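Local coordinates for protein member of s1p family of ribosomal proteins (Pyrococcus furiosus, PDB 5YH1) that probably acts as a RecJ-like exonuclease on nucleic acids, this chain being its DHH domain part, which binds manganese, at residues Glu172-Lys176 / Val177-Val181; Lys149-Ala153 / Tyr154-Ile158; Glu339-Pro343 / Gly344-Gly348; Lys254-Ala257 / Glu258-His262. One frame throughout, in Å; residues are numbered along the deposited sequence.

Interaction 1. Residues Glu172-Lys176 / Val177-Val181; sequences EDKAK and VDEYV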
loop_
_atom_site.group_PDB
_atom_site.type_symbol
_atom_site.label_atom_id
_atom_site.label_comp_id
_atom_site.label_asym_id
_atom_site.label_seq_id
_atom_site.Cartn_x
_atom_site.Cartn_y
_atom_site.Cartn_z
ATOM N N GLU A 172 14.208 -32.946 -23.842
ATOM C CA GLU A 172 13.346 -33.890 -23.118
ATOM C C GLU A 172 13.215 -33.537 -21.635
ATOM O O GLU A 172 12.115 -33.586 -21.084
ATOM C CB GLU A 172 13.830 -35.346 -23.295
ATOM C CG GLU A 172 15.248 -35.635 -22.798
ATOM C CD GLU A 172 15.737 -37.036 -23.145
ATOM O OE1 GLU A 172 16.309 -37.704 -22.254
ATOM O OE2 GLU A 172 15.559 -37.473 -24.304
ATOM N N ASP A 173 14.321 -33.162 -20.998
ATOM C CA ASP A 173 14.295 -32.815 -19.574
ATOM C C ASP A 173 14.852 -31.408 -19.285
ATOM O O ASP A 173 15.384 -31.163 -18.210
ATOM C CB ASP A 173 15.038 -33.881 -18.757
ATOM C CG ASP A 173 16.467 -34.081 -19.213
ATOM O OD1 ASP A 173 16.921 -33.334 -20.105
ATOM O OD2 ASP A 173 17.135 -34.994 -18.683
ATOM N N LYS A 174 14.714 -30.492 -20.242
ATOM C CA LYS A 174 15.147 -29.112 -20.046
ATOM C C LYS A 174 14.180 -28.115 -20.674
ATOM O O LYS A 174 13.779 -28.264 -21.832
ATOM C CB LYS A 174 16.554 -28.896 -20.602
ATOM C CG LYS A 174 17.210 -27.639 -20.057
ATOM C CD LYS A 174 18.674 -27.513 -20.444
ATOM C CE LYS A 174 19.324 -26.365 -19.682
ATOM N NZ LYS A 174 20.632 -25.963 -20.267
ATOM N N ALA A 175 13.803 -27.105 -19.891
ATOM C CA ALA A 175 12.918 -26.047 -20.354
ATOM C C ALA A 175 13.673 -24.737 -20.471
ATOM O O ALA A 175 14.770 -24.590 -19.938
ATOM C CB ALA A 175 11.748 -25.883 -19.401
ATOM N N LYS A 176 13.051 -23.782 -21.148
ATOM C CA LYS A 176 13.641 -22.468 -21.377
ATOM C C LYS A 176 14.074 -21.791 -20.074
ATOM O O LYS A 176 15.189 -21.274 -19.980
ATOM C CB LYS A 176 12.653 -21.577 -22.127
ATOM C CG LYS A 176 13.280 -20.314 -22.686
ATOM C CD LYS A 176 12.257 -19.450 -23.408
ATOM C CE LYS A 176 12.924 -18.229 -24.030
ATOM N NZ LYS A 176 11.936 -17.153 -24.325
ATOM N N VAL A 177 13.206 -21.833 -19.061
ATOM C CA VAL A 177 13.494 -21.197 -17.773
ATOM C C VAL A 177 14.752 -21.758 -17.113
ATOM O O VAL A 177 15.409 -21.049 -16.351
ATOM C CB VAL A 177 12.302 -21.323 -16.783
ATOM C CG1 VAL A 177 12.146 -22.760 -16.291
ATOM C CG2 VAL A 177 12.468 -20.371 -15.605
ATOM N N ASP A 178 15.085 -23.021 -17.399
ATOM C CA ASP A 178 16.226 -23.683 -16.740
ATOM C C ASP A 178 17.574 -23.032 -17.049
ATOM O O ASP A 178 18.510 -23.129 -16.249
ATOM C CB ASP A 178 16.295 -25.172 -17.102
ATOM C CG ASP A 178 15.149 -25.976 -16.508
ATOM O OD1 ASP A 178 14.805 -25.767 -15.332
ATOM O OD2 ASP A 178 14.587 -26.821 -17.223
ATOM N N GLU A 179 17.673 -22.361 -18.192
ATOM C CA GLU A 179 18.906 -21.634 -18.536
ATOM C C GLU A 179 19.169 -20.435 -17.625
ATOM O O GLU A 179 20.293 -19.949 -17.568
ATOM C CB GLU A 179 18.868 -21.169 -19.988
ATOM C CG GLU A 179 18.850 -22.315 -20.986
ATOM C CD GLU A 179 18.574 -21.862 -22.413
ATOM O OE1 GLU A 179 17.690 -20.996 -22.625
ATOM O OE2 GLU A 179 19.237 -22.388 -23.328
ATOM N N TYR A 180 18.150 -19.966 -16.904
ATOM C CA TYR A 180 18.301 -18.787 -16.053
ATOM C C TYR A 180 18.404 -19.107 -14.566
ATOM O O TYR A 180 18.568 -18.196 -13.763
ATOM C CB TYR A 180 17.145 -17.822 -16.291
ATOM C CG TYR A 180 17.062 -17.351 -17.715
ATOM C CD1 TYR A 180 17.729 -16.203 -18.130
ATOM C CD2 TYR A 180 16.335 -18.066 -18.654
ATOM C CE1 TYR A 180 17.660 -15.771 -19.445
ATOM C CE2 TYR A 180 16.261 -17.646 -19.974
ATOM C CZ TYR A 180 16.923 -16.497 -20.358
ATOM O OH TYR A 180 16.835 -16.087 -21.659
ATOM N N VAL A 181 18.303 -20.385 -14.195
ATOM C CA VAL A 181 18.410 -20.787 -12.790
ATOM C C VAL A 181 19.414 -21.923 -12.622
ATOM O O VAL A 181 19.675 -22.667 -13.561
ATOM C CB VAL A 181 17.042 -21.196 -12.193
ATOM C CG1 VAL A 181 16.035 -20.055 -12.332
ATOM C CG2 VAL A 181 16.506 -22.470 -12.827
#

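Interaction 2. Residues Lys149-Ala153 / Tyr154-Ile158; sequences KRLKA and YGVKI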
loop_
_atom_site.group_PDB
_atom_site.type_symbol
_atom_site.label_atom_id
_atom_site.label_comp_id
_atom_site.label_asym_id
_atom_site.label_seq_id
_atom_site.Cartn_x
_atom_site.Cartn_y
_atom_site.Cartn_z
ATOM N N LYS A 149 16.516 -12.566 -15.298
ATOM C CA LYS A 149 17.439 -11.706 -16.056
ATOM C C LYS A 149 17.984 -10.581 -15.183
ATOM O O LYS A 149 19.166 -10.264 -15.248
ATOM C CB LYS A 149 16.757 -11.128 -17.285
ATOM C CG LYS A 149 16.561 -12.168 -18.367
ATOM C CD LYS A 149 15.833 -11.591 -19.558
ATOM C CE LYS A 149 15.846 -12.581 -20.703
ATOM N NZ LYS A 149 15.342 -11.953 -21.951
ATOM N N ARG A 150 17.129 -10.015 -14.332
ATOM C CA ARG A 150 17.551 -8.967 -13.425
ATOM C C ARG A 150 18.461 -9.490 -12.326
ATOM O O ARG A 150 19.501 -8.880 -12.049
ATOM C CB ARG A 150 16.342 -8.236 -12.852
ATOM C CG ARG A 150 15.676 -7.350 -13.892
ATOM C CD ARG A 150 14.261 -7.021 -13.487
ATOM N NE ARG A 150 13.582 -6.141 -14.433
ATOM C CZ ARG A 150 13.065 -6.526 -15.595
ATOM N NH1 ARG A 150 13.165 -7.791 -16.010
ATOM N NH2 ARG A 150 12.447 -5.629 -16.356
ATOM N N LEU A 151 18.107 -10.625 -11.719
ATOM C CA LEU A 151 18.983 -11.223 -10.702
ATOM C C LEU A 151 20.364 -11.612 -11.261
ATOM O O LEU A 151 21.380 -11.492 -10.568
ATOM C CB LEU A 151 18.315 -12.433 -10.034
ATOM C CG LEU A 151 17.133 -12.097 -9.121
ATOM C CD1 LEU A 151 16.375 -13.356 -8.741
ATOM C CD2 LEU A 151 17.589 -11.365 -7.871
ATOM N N LYS A 152 20.408 -12.074 -12.501
ATOM C CA LYS A 152 21.678 -12.494 -13.094
ATOM C C LYS A 152 22.614 -11.311 -13.396
ATOM O O LYS A 152 23.826 -11.472 -13.403
ATOM C CB LYS A 152 21.446 -13.374 -14.324
ATOM C CG LYS A 152 20.951 -14.784 -13.969
ATOM C CD LYS A 152 21.812 -15.470 -12.906
ATOM C CE LYS A 152 21.512 -16.961 -12.815
ATOM N NZ LYS A 152 22.280 -17.630 -11.729
ATOM N N ALA A 153 22.060 -10.120 -13.584
ATOM C CA ALA A 153 22.892 -8.922 -13.669
ATOM C C ALA A 153 23.683 -8.693 -12.375
ATOM O O ALA A 153 24.685 -7.976 -12.376
ATOM C CB ALA A 153 22.045 -7.706 -13.994
ATOM N N TYR A 154 23.246 -9.310 -11.278
ATOM C CA TYR A 154 23.954 -9.216 -10.003
ATOM C C TYR A 154 24.724 -10.491 -9.633
ATOM O O TYR A 154 25.247 -10.587 -8.524
ATOM C CB TYR A 154 22.960 -8.821 -8.897
ATOM C CG TYR A 154 22.427 -7.431 -9.118
ATOM C CD1 TYR A 154 21.396 -7.203 -10.015
ATOM C CD2 TYR A 154 22.990 -6.337 -8.467
ATOM C CE1 TYR A 154 20.927 -5.923 -10.253
ATOM C CE2 TYR A 154 22.527 -5.053 -8.696
ATOM C CZ TYR A 154 21.495 -4.849 -9.588
ATOM O OH TYR A 154 21.038 -3.568 -9.827
ATOM N N GLY A 155 24.810 -11.451 -10.553
ATOM C CA GLY A 155 25.477 -12.743 -10.281
ATOM C C GLY A 155 24.839 -13.591 -9.186
ATOM O O GLY A 155 25.521 -14.379 -8.516
ATOM N N VAL A 156 23.532 -13.437 -8.997
ATOM C CA VAL A 156 22.810 -14.139 -7.937
ATOM C C VAL A 156 22.516 -15.584 -8.351
ATOM O O VAL A 156 22.144 -15.846 -9.493
ATOM C CB VAL A 156 21.502 -13.393 -7.577
ATOM C CG1 VAL A 156 20.528 -14.279 -6.817
ATOM C CG2 VAL A 156 21.824 -12.137 -6.768
ATOM N N LYS A 157 22.704 -16.514 -7.421
ATOM C CA LYS A 157 22.348 -17.917 -7.657
ATOM C C LYS A 157 20.925 -18.181 -7.204
ATOM O O LYS A 157 20.443 -17.571 -6.249
ATOM C CB LYS A 157 23.342 -18.848 -6.977
ATOM C CG LYS A 157 24.719 -18.730 -7.604
ATOM C CD LYS A 157 25.696 -19.707 -6.996
ATOM C CE LYS A 157 27.017 -19.680 -7.751
ATOM N NZ LYS A 157 28.002 -20.580 -7.091
ATOM N N ILE A 158 20.256 -19.071 -7.929
ATOM C CA ILE A 158 18.819 -19.216 -7.842
ATOM C C ILE A 158 18.448 -20.698 -7.773
ATOM O O ILE A 158 18.849 -21.486 -8.636
ATOM C CB ILE A 158 18.121 -18.571 -9.065
ATOM C CG1 ILE A 158 18.489 -17.084 -9.196
ATOM C CG2 ILE A 158 16.612 -18.714 -8.958
ATOM C CD1 ILE A 158 18.118 -16.478 -10.535
#

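Interaction 3. Residues Glu339-Pro343 / Gly344-Gly348; sequences EYPSP and GKLSG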
loop_
_atom_site.group_PDB
_atom_site.type_symbol
_atom_site.label_atom_id
_atom_site.label_comp_id
_atom_site.label_asym_id
_atom_site.label_seq_id
_atom_site.Cartn_x
_atom_site.Cartn_y
_atom_site.Cartn_z
ATOM N N GLU A 339 -13.575 -8.034 -0.642
ATOM C CA GLU A 339 -13.713 -8.784 0.599
ATOM C C GLU A 339 -13.383 -10.244 0.380
ATOM O O GLU A 339 -13.392 -10.725 -0.744
ATOM C CB GLU A 339 -15.139 -8.684 1.122
ATOM C CG GLU A 339 -15.530 -7.306 1.616
ATOM C CD GLU A 339 -16.992 -7.252 1.997
ATOM O OE1 GLU A 339 -17.457 -8.169 2.707
ATOM O OE2 GLU A 339 -17.680 -6.305 1.576
ATOM N N TYR A 340 -13.089 -10.947 1.466
ATOM C CA TYR A 340 -13.006 -12.393 1.414
ATOM C C TYR A 340 -14.408 -12.921 1.104
ATOM O O TYR A 340 -15.361 -12.523 1.752
ATOM C CB TYR A 340 -12.515 -12.958 2.739
ATOM C CG TYR A 340 -12.445 -14.461 2.754
ATOM C CD1 TYR A 340 -13.550 -15.217 3.114
ATOM C CD2 TYR A 340 -11.278 -15.130 2.390
ATOM C CE1 TYR A 340 -13.500 -16.597 3.124
ATOM C CE2 TYR A 340 -11.216 -16.513 2.401
ATOM C CZ TYR A 340 -12.335 -17.243 2.767
ATOM O OH TYR A 340 -12.302 -18.620 2.779
ATOM N N PRO A 341 -14.543 -13.830 0.127
ATOM C CA PRO A 341 -13.516 -14.443 -0.702
ATOM C C PRO A 341 -13.234 -13.682 -2.000
ATOM O O PRO A 341 -14.147 -13.148 -2.603
ATOM C CB PRO A 341 -14.116 -15.815 -1.019
ATOM C CG PRO A 341 -15.584 -15.560 -1.069
ATOM C CD PRO A 341 -15.844 -14.513 -0.024
ATOM N N SER A 342 -11.973 -13.662 -2.421
ATOM C CA SER A 342 -11.585 -13.138 -3.737
ATOM C C SER A 342 -12.355 -13.850 -4.870
ATOM O O SER A 342 -12.901 -14.937 -4.667
ATOM C CB SER A 342 -10.080 -13.321 -3.950
ATOM O OG SER A 342 -9.737 -14.701 -4.140
ATOM N N PRO A 343 -12.400 -13.240 -6.067
ATOM C CA PRO A 343 -13.048 -13.884 -7.220
ATOM C C PRO A 343 -12.555 -15.306 -7.494
ATOM O O PRO A 343 -13.362 -16.195 -7.759
ATOM C CB PRO A 343 -12.692 -12.955 -8.376
ATOM C CG PRO A 343 -12.576 -11.609 -7.735
ATOM C CD PRO A 343 -11.973 -11.861 -6.378
ATOM N N GLY A 344 -11.247 -15.525 -7.409
ATOM C CA GLY A 344 -10.697 -16.859 -7.599
ATOM C C GLY A 344 -11.252 -17.867 -6.609
ATOM O O GLY A 344 -11.679 -18.956 -6.990
ATOM N N LYS A 345 -11.245 -17.496 -5.334
ATOM C CA LYS A 345 -11.741 -18.357 -4.264
ATOM C C LYS A 345 -13.253 -18.550 -4.367
ATOM O O LYS A 345 -13.758 -19.652 -4.153
ATOM C CB LYS A 345 -11.377 -17.753 -2.905
ATOM C CG LYS A 345 -11.873 -18.523 -1.688
ATOM C CD LYS A 345 -11.153 -19.850 -1.545
ATOM C CE LYS A 345 -11.821 -20.710 -0.496
ATOM N NZ LYS A 345 -11.115 -22.004 -0.322
ATOM N N LEU A 346 -13.968 -17.475 -4.676
ATOM C CA LEU A 346 -15.415 -17.533 -4.862
ATOM C C LEU A 346 -15.804 -18.496 -5.973
ATOM O O LEU A 346 -16.735 -19.279 -5.815
ATOM C CB LEU A 346 -15.987 -16.145 -5.172
ATOM C CG LEU A 346 -17.497 -16.064 -5.423
ATOM C CD1 LEU A 346 -18.291 -16.638 -4.250
ATOM C CD2 LEU A 346 -17.904 -14.626 -5.673
ATOM N N SER A 347 -15.113 -18.415 -7.109
ATOM C CA SER A 347 -15.377 -19.320 -8.225
ATOM C C SER A 347 -15.187 -20.778 -7.806
ATOM O O SER A 347 -15.937 -21.646 -8.231
ATOM C CB SER A 347 -14.480 -19.001 -9.424
ATOM O OG SER A 347 -13.136 -19.371 -9.151
ATOM N N GLY A 348 -14.194 -21.028 -6.956
ATOM C CA GLY A 348 -13.952 -22.364 -6.422
ATOM C C GLY A 348 -15.082 -22.857 -5.532
ATOM O O GLY A 348 -15.455 -24.032 -5.580
#

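Interaction 4. Residues Lys254-Ala257 / Glu258-His262; sequences KKIA and EVIDH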
loop_
_atom_site.group_PDB
_atom_site.type_symbol
_atom_site.label_atom_id
_atom_site.label_comp_id
_atom_site.label_asym_id
_atom_site.label_seq_id
_atom_site.Cartn_x
_atom_site.Cartn_y
_atom_site.Cartn_z
ATOM N N LYS A 254 -8.293 -30.213 6.092
ATOM C CA LYS A 254 -9.101 -29.276 5.314
ATOM C C LYS A 254 -9.367 -27.955 6.041
ATOM O O LYS A 254 -9.335 -26.891 5.423
ATOM C CB LYS A 254 -10.422 -29.915 4.911
ATOM C CG LYS A 254 -10.251 -30.883 3.757
ATOM C CD LYS A 254 -11.554 -31.570 3.396
ATOM C CE LYS A 254 -11.427 -32.292 2.066
ATOM N NZ LYS A 254 -12.310 -33.492 2.020
ATOM N N LYS A 255 -9.633 -28.043 7.343
ATOM C CA LYS A 255 -9.868 -26.868 8.173
ATOM C C LYS A 255 -8.608 -26.023 8.246
ATOM O O LYS A 255 -8.676 -24.800 8.117
ATOM C CB LYS A 255 -10.261 -27.267 9.599
ATOM C CG LYS A 255 -11.648 -27.868 9.781
ATOM C CD LYS A 255 -11.817 -28.214 11.257
ATOM C CE LYS A 255 -13.258 -28.407 11.681
ATOM N NZ LYS A 255 -13.919 -29.431 10.841
ATOM N N ILE A 256 -7.471 -26.685 8.477
ATOM C CA ILE A 256 -6.166 -26.018 8.493
ATOM C C ILE A 256 -5.899 -25.283 7.176
ATOM O O ILE A 256 -5.514 -24.104 7.186
ATOM C CB ILE A 256 -5.020 -26.994 8.820
ATOM C CG1 ILE A 256 -5.091 -27.393 10.294
ATOM C CG2 ILE A 256 -3.657 -26.358 8.538
ATOM C CD1 ILE A 256 -4.197 -28.553 10.680
ATOM N N ALA A 257 -6.111 -25.958 6.048
ATOM C CA ALA A 257 -5.903 -25.316 4.751
ATOM C C ALA A 257 -6.814 -24.097 4.567
ATOM O O ALA A 257 -6.365 -23.049 4.072
ATOM C CB ALA A 257 -6.112 -26.301 3.609
ATOM N N GLU A 258 -8.083 -24.233 4.948
ATOM C CA GLU A 258 -9.040 -23.131 4.799
ATOM C C GLU A 258 -8.667 -21.961 5.698
ATOM O O GLU A 258 -8.806 -20.804 5.302
ATOM C CB GLU A 258 -10.471 -23.583 5.083
ATOM C CG GLU A 258 -11.038 -24.552 4.043
ATOM C CD GLU A 258 -11.449 -23.895 2.730
ATOM O OE1 GLU A 258 -11.375 -22.659 2.585
ATOM O OE2 GLU A 258 -11.861 -24.635 1.824
ATOM N N VAL A 259 -8.188 -22.266 6.899
ATOM C CA VAL A 259 -7.723 -21.238 7.819
ATOM C C VAL A 259 -6.514 -20.482 7.262
ATOM O O VAL A 259 -6.476 -19.251 7.319
ATOM C CB VAL A 259 -7.412 -21.810 9.212
ATOM C CG1 VAL A 259 -6.662 -20.801 10.064
ATOM C CG2 VAL A 259 -8.703 -22.219 9.917
ATOM N N ILE A 260 -5.541 -21.204 6.716
ATOM C CA ILE A 260 -4.344 -20.558 6.155
ATOM C C ILE A 260 -4.704 -19.595 5.023
ATOM O O ILE A 260 -4.249 -18.443 5.019
ATOM C CB ILE A 260 -3.310 -21.582 5.663
ATOM C CG1 ILE A 260 -2.692 -22.314 6.861
ATOM C CG2 ILE A 260 -2.215 -20.888 4.862
ATOM C CD1 ILE A 260 -1.952 -23.583 6.495
ATOM N N ASP A 261 -5.522 -20.059 4.082
ATOM C CA ASP A 261 -5.904 -19.246 2.923
ATOM C C ASP A 261 -6.722 -18.010 3.337
ATOM O O ASP A 261 -6.646 -16.968 2.684
ATOM C CB ASP A 261 -6.684 -20.074 1.892
ATOM C CG ASP A 261 -5.831 -21.165 1.228
ATOM O OD1 ASP A 261 -4.587 -21.052 1.173
ATOM O OD2 ASP A 261 -6.414 -22.147 0.742
ATOM N N HIS A 262 -7.496 -18.137 4.415
ATOM C CA HIS A 262 -8.287 -17.027 4.940
ATOM C C HIS A 262 -7.371 -16.006 5.620
ATOM O O HIS A 262 -7.337 -14.849 5.231
ATOM C CB HIS A 262 -9.352 -17.548 5.913
ATOM C CG HIS A 262 -10.159 -16.477 6.570
ATOM N ND1 HIS A 262 -9.769 -15.864 7.743
ATOM C CD2 HIS A 262 -11.350 -15.927 6.236
ATOM C CE1 HIS A 262 -10.683 -14.978 8.097
ATOM N NE2 HIS A 262 -11.649 -14.996 7.197
#

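Interaction 1. Residues Glu172-Lys176 / Val177-Val181
Lys174 lies alongside Asp178, the two side chains running past each other in opposite directions. Lys174 CG comes 3.9 Å from Asp178 OD2. The rest of the lysine chain is extended and crosses Glu179 at about a right angle, where Lys174 NZ stands 4.1 Å from Glu179 CG. The lysine charge may be drawn weakly by the Glu179 carboxylate, though Lys174 NZ stays 4.9 Å from Glu179 OE2, not in contact. Next, Ala175 is gripped at both ends of its backbone by one residue. Its N-H gives a nearly straight bond to the carboxylate, Ala175 N to Asp178 OD2 at 2.8 Å (172° at the hydrogen), arriving on the anti side of the oxygen and somewhat out of the carboxylate plane. Its carbonyl receives Asp178 N at 3.0 Å from Ala175 O. This reciprocal pair stands at the entrance to the 3-10 segment that follows short strand 174-175; the Ala175 methyl is small enough to lie buried against Pro166 and Trp169. Asp178 CG lies beside its own backbone N (chi1 -69°), which turns the carboxylate back over the preceding strand. That carboxylate also accepts from His184 through OD1 and from His189 through OD2. With an alanine at Asp178, Ala175 N and both histidines would probably be left without this shared acceptor. Lys176 sends its extended chain outward, as suits an exposed position, and contributes its carbonyl: Glu179 N bonds Lys176 O at 3.2 Å, while the edge of the Tyr180 ring passes the same oxygen, with CD2 3.7 Å from Lys176 O.

Interaction 2. Residues Lys149-Ala153 / Tyr154-Ile158
Lys152 reaches forward over the end of its helix to Val156. From CB the chain sets off beside the backbone N and then bends at chi2 (-51°), which swings CD to 3.4 Å from Val156 O. CE continues past that carbonyl and rests 4.1 Å from Ile158 CD1, so the methylene part of the lysine covers an apolar tip. At the end, Lys152 NZ donates to Val156 O at 2.9 Å, tilted only 20° from the carbonyl plane, and also forms a salt bridge with Asp182; a long, flexible base suits a place where both a carbonyl and a carboxylate must be met. On the buried side Leu151 packs its CB 4.1 Å from Val156 CB, and its CD1 meets Ile158 CD1. The Tyr154 ring turns an edge to the helix, CD1 lying 3.2 Å from Arg150 O, while its hydroxyl bonds Gly274 O of the second subunit. Leu151 O takes two donors from opposite faces of its plane, Tyr154 N and Val156 N. The latter bond, 3.3 Å from Val156 N to Leu151 O, pairs with one from Gly155 N to Lys152 O at 3.0 Å. With Gly155 at positive phi (63°), a conformation that glycine adopts easily, this is the Schellman motif that ends helix 145-152 and turns the chain into parallel strand 158-161, within a beta-alpha-beta crossover.

Interaction 3. Residues Glu339-Pro343 / Gly344-Gly348
The Tyr340 ring has one face covered by Pro341, whose CB sits 4.1 Å above the ring centre, while its hydroxyl oxygen merely touches Lys345, with Tyr340 OH 3.9 Å from Lys345 CE; the hydroxyl's hydrogen bond goes to Gln304. The peptide bond before Pro341 is cis, which folds the proline back onto the tyrosine. The ring also meets His262 edge-to-face. Lys345 is bent at chi2 (69°) and lays CG 3.6 Å from Pro341 CB before NZ goes on to a salt bridge with Glu258. Ser342 is the N-cap: its OG accepts a weak bond from Lys345 N, and its carbonyl takes Leu346 N at 2.8 Å from Ser342 O. Pro343 suits the first helical turn, where its missing N-H costs no helix bond; its O accepts Ser347 N at 2.9 Å. Ser347 OG donates to Gly344 O at 2.6 Å, on the same face as Gly348 N. An alanine in place of Ser347 removes that hydroxyl and would probably leave Gly344 O with Gly348 N as its remaining partner here. The start of helix 343-358 is thereby set between helices 250-267 and 286-311, reached by Tyr340 and Lys345, and strand 373-378, against which Pro343 and Ser347 pack.

Interaction 4. Residues Lys254-Ala257 / Glu258-His262
Ile256 and Ile260, one turn apart, meet through their branches: Ile256 CG2 lies 3.8 Å from Ile260 CD1. Ile260 CG1 stands beside its own backbone N (chi1 -69°), a torsion that places CG1 3.4 Å from Ile256 O and points CD1 at the Ile256 branch. Val259 also leans backward, with CG2 3.1 Å from Lys255 O. Glu258 brings CG to 3.2 Å from Lys254 O and then bends at chi2 (-76°), which takes its carboxylate off the helix. Ala257 adds only a methyl, a size that suits its buried place beside Thr66. Beneath the side chains runs regular alpha-helix hydrogen bonding, each N-H meeting the carbonyl four residues back. Val259 N sits 2.9 Å from Lys255 O, Ile260 N sits 2.9 Å from Ile256 O, and Asp261 N bonds Ala257 O likewise; in each the donor is tilted by about 20° from the carbonyl plane. These residues form the middle of helix 250-267, and its faces have different neighbours. The bulky apolar branches of Ile256, Val259 and Ile260 fill the buried side facing Ile279 of helix 276-279. Glu258 OE1 accepts from Gln304 of helix 286-311, and His262 NE2 is bonded to Lys303 of the same helix, while Arg150 of the third subunit packs on the histidine. Asp261 OD1 is held by Thr66 OG1, the residue next to the manganese ligand Asp67; the Asp261 side chain lies about 8 Å from that of Asp67 and about 10 Å from the manganese ion, near the metal site but not among its four protein ligands.

From the N terminus, interaction 2 comes first, closing the turn between helix 145-152 and strand 158-161. Interaction 1 follows, turning the chain from strand 174-175 toward edge strand 183-185. The two touch: Tyr180 O lies 3.3 Å from Lys152 CE, and Val181 packs on Ile158 beside the parallel sheet. Interaction 4 lies further on, inside helix 250-267, and interaction 3 opens helix 343-358. All four are local and run in series, none nested or crossed. Interactions 3 and 4 are joined by a 3.0 Å salt bridge between Lys345 NZ and Glu258 OE1, tying the two helices together, with their centres about 35 Å from that of interaction 2.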